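Local coordinates for glucose-6-phosphate isomerase like protein (Thermus thermophilus, PDB 1WIW) that probably binds sugar phosphates and may interconvert glucose-6-phosphate or mannose-6-phosphate with fructose-6-phosphate, at residues B[157-163]-B[268-273]. Residues are numbered along the deposited sequence; the frame is centred on the assembly and turned at random.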
loop_
_atom_site.group_PDB
_atom_site.type_symbol
_atom_site.label_atom_id
_atom_site.label_comp_id
_atom_site.label_asym_id
_atom_site.label_seq_id
_atom_site.Cartn_x
_atom_site.Cartn_y
_atom_site.Cartn_z
ATOM N N ALA B 157 -11.833 -2.670 -19.476
ATOM C CA ALA B 157 -11.477 -4.073 -19.311
ATOM C C ALA B 157 -10.646 -4.527 -20.507
ATOM O O ALA B 157 -9.632 -5.206 -20.350
ATOM C CB ALA B 157 -12.746 -4.928 -19.170
ATOM N N TYR B 158 -11.072 -4.141 -21.703
ATOM C CA TYR B 158 -10.339 -4.503 -22.911
ATOM C C TYR B 158 -8.931 -3.912 -22.887
ATOM O O TYR B 158 -7.976 -4.547 -23.331
ATOM C CB TYR B 158 -11.096 -4.028 -24.154
ATOM C CG TYR B 158 -12.196 -4.974 -24.583
ATOM C CD1 TYR B 158 -11.894 -6.265 -25.024
ATOM C CD2 TYR B 158 -13.532 -4.593 -24.531
ATOM C CE1 TYR B 158 -12.900 -7.156 -25.399
ATOM C CE2 TYR B 158 -14.548 -5.474 -24.905
ATOM C CZ TYR B 158 -14.221 -6.755 -25.336
ATOM O OH TYR B 158 -15.213 -7.636 -25.692
ATOM N N THR B 159 -8.802 -2.700 -22.361
ATOM C CA THR B 159 -7.498 -2.037 -22.269
ATOM C C THR B 159 -6.570 -2.741 -21.270
ATOM O O THR B 159 -5.344 -2.762 -21.443
ATOM C CB THR B 159 -7.652 -0.569 -21.820
ATOM O OG1 THR B 159 -8.450 0.145 -22.773
ATOM C CG2 THR B 159 -6.284 0.099 -21.694
ATOM N N LEU B 160 -7.158 -3.307 -20.219
ATOM C CA LEU B 160 -6.389 -3.996 -19.190
ATOM C C LEU B 160 -6.108 -5.462 -19.533
ATOM O O LEU B 160 -5.275 -6.107 -18.894
ATOM C CB LEU B 160 -7.126 -3.890 -17.845
ATOM C CG LEU B 160 -6.791 -2.721 -16.903
ATOM C CD1 LEU B 160 -6.345 -1.501 -17.672
ATOM C CD2 LEU B 160 -7.997 -2.414 -16.031
ATOM N N LEU B 161 -6.793 -5.979 -20.549
ATOM C CA LEU B 161 -6.611 -7.368 -20.960
ATOM C C LEU B 161 -5.149 -7.655 -21.297
ATOM O O LEU B 161 -4.553 -6.989 -22.142
ATOM C CB LEU B 161 -7.501 -7.684 -22.169
ATOM C CG LEU B 161 -7.376 -9.078 -22.795
ATOM C CD1 LEU B 161 -7.699 -10.152 -21.777
ATOM C CD2 LEU B 161 -8.311 -9.180 -23.993
ATOM N N GLU B 162 -4.581 -8.645 -20.612
ATOM C CA GLU B 162 -3.193 -9.054 -20.809
ATOM C C GLU B 162 -2.173 -7.953 -20.533
ATOM O O GLU B 162 -1.120 -7.876 -21.173
ATOM C CB GLU B 162 -3.009 -9.623 -22.216
ATOM C CG GLU B 162 -3.749 -10.941 -22.400
ATOM C CD GLU B 162 -3.559 -11.542 -23.771
ATOM O OE1 GLU B 162 -2.395 -11.778 -24.162
ATOM O OE2 GLU B 162 -4.576 -11.784 -24.456
ATOM N N ARG B 163 -2.504 -7.097 -19.576
ATOM C CA ARG B 163 -1.608 -6.029 -19.161
ATOM C C ARG B 163 -1.543 -6.047 -17.648
ATOM O O ARG B 163 -2.369 -6.685 -16.997
ATOM C CB ARG B 163 -2.106 -4.662 -19.626
ATOM C CG ARG B 163 -1.846 -4.376 -21.096
ATOM C CD ARG B 163 -1.822 -2.880 -21.329
ATOM N NE ARG B 163 -2.828 -2.463 -22.294
ATOM C CZ ARG B 163 -2.685 -2.564 -23.609
ATOM N NH1 ARG B 163 -1.569 -3.064 -24.116
ATOM N NH2 ARG B 163 -3.667 -2.178 -24.412
ATOM N N TYR B 268 -15.911 -7.402 -15.726
ATOM C CA TYR B 268 -15.761 -7.627 -17.161
ATOM C C TYR B 268 -14.399 -8.221 -17.522
ATOM O O TYR B 268 -14.304 -9.032 -18.443
ATOM C CB TYR B 268 -15.992 -6.319 -17.930
ATOM C CG TYR B 268 -17.442 -5.881 -17.919
ATOM C CD1 TYR B 268 -17.815 -4.627 -17.425
ATOM C CD2 TYR B 268 -18.452 -6.743 -18.369
ATOM C CE1 TYR B 268 -19.168 -4.239 -17.371
ATOM C CE2 TYR B 268 -19.801 -6.368 -18.320
ATOM C CZ TYR B 268 -20.152 -5.120 -17.818
ATOM O OH TYR B 268 -21.484 -4.771 -17.729
ATOM N N LEU B 269 -13.348 -7.840 -16.800
ATOM C CA LEU B 269 -12.029 -8.388 -17.101
ATOM C C LEU B 269 -12.030 -9.896 -16.844
ATOM O O LEU B 269 -11.473 -10.668 -17.623
ATOM C CB LEU B 269 -10.946 -7.703 -16.259
ATOM C CG LEU B 269 -9.505 -8.195 -16.465
ATOM C CD1 LEU B 269 -9.115 -8.117 -17.942
ATOM C CD2 LEU B 269 -8.562 -7.350 -15.633
ATOM N N ALA B 270 -12.657 -10.318 -15.749
ATOM C CA ALA B 270 -12.737 -11.741 -15.436
ATOM C C ALA B 270 -13.428 -12.467 -16.590
ATOM O O ALA B 270 -12.984 -13.539 -17.014
ATOM C CB ALA B 270 -13.517 -11.959 -14.141
ATOM N N LEU B 271 -14.509 -11.876 -17.102
ATOM C CA LEU B 271 -15.236 -12.480 -18.215
ATOM C C LEU B 271 -14.336 -12.585 -19.443
ATOM O O LEU B 271 -14.403 -13.566 -20.185
ATOM C CB LEU B 271 -16.501 -11.674 -18.548
ATOM C CG LEU B 271 -17.557 -11.593 -17.435
ATOM C CD1 LEU B 271 -18.865 -11.043 -18.001
ATOM C CD2 LEU B 271 -17.795 -12.976 -16.844
ATOM N N LEU B 272 -13.492 -11.581 -19.659
ATOM C CA LEU B 272 -12.571 -11.613 -20.795
ATOM C C LEU B 272 -11.562 -12.762 -20.661
ATOM O O LEU B 272 -11.116 -13.323 -21.662
ATOM C CB LEU B 272 -11.834 -10.275 -20.927
ATOM C CG LEU B 272 -12.680 -9.084 -21.396
ATOM C CD1 LEU B 272 -11.820 -7.828 -21.442
ATOM C CD2 LEU B 272 -13.253 -9.375 -22.774
ATOM N N TYR B 273 -11.202 -13.112 -19.429
ATOM C CA TYR B 273 -10.276 -14.220 -19.203
ATOM C C TYR B 273 -11.049 -15.534 -19.094
ATOM O O TYR B 273 -10.466 -16.596 -18.913
ATOM C CB TYR B 273 -9.461 -14.006 -17.923
ATOM C CG TYR B 273 -8.391 -12.948 -18.045
ATOM C CD1 TYR B 273 -7.469 -12.984 -19.091
ATOM C CD2 TYR B 273 -8.281 -11.920 -17.102
ATOM C CE1 TYR B 273 -6.466 -12.029 -19.198
ATOM C CE2 TYR B 273 -7.275 -10.959 -17.201
ATOM C CZ TYR B 273 -6.373 -11.023 -18.252
ATOM O OH TYR B 273 -5.364 -10.091 -18.353
HETATM O O HOH W 1 -5.156 -7.979 -16.554
#
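A157 and L272 meet in the closely packed part, where the helix ends lie side by side. The A157 CB lies 3.8 Å from L272 CD1 and also touches the CB of Y268. The small alanine lets the backbones approach closely, with A157 CA 4.9 Å from L269 CA. L272 places CG anti to its carbonyl carbon (chi1 -71°), and its two methyls reach Y158. CD1 sits over one face of the Y158 ring, offset toward the rim, in a CH-pi contact. CD2 comes to 3.5 Å from Y158 CE1. The two side chains cross at about a right angle. The Y158 hydroxyl bonds to L4 and R2 of the N-terminal segment. L161 and Y273 also pack tightly, sliding past each other in opposite directions, with L161 CD1 3.4 Å from Y273 CE1.

The open side is at E162, which is solvent-exposed; its CG comes only to 4.3 Å from Y273 CE1. Farther along the ring, at its hydroxyl, the E162 backbone N donates to Y273 OH at 2.8 Å (153° at the hydrogen). This ties the tyrosine to the type II turn L160-R163. One water lies here, in the plane of the Y273 ring, and bridges its OH and the L160 carbonyl O. A phenylalanine in place of Y273 would probably leave the E162 N-H without this acceptor and break the water bridge. Y273 also packs on A208 of the second subunit.

The contact joins the C-terminal ends of helices 152-160 and 251-272. L160 and L269 both touch F183 of helix 174-185. L160 also packs on strand 216-221, and the turn leads into strand 164-168 of the same parallel sheet.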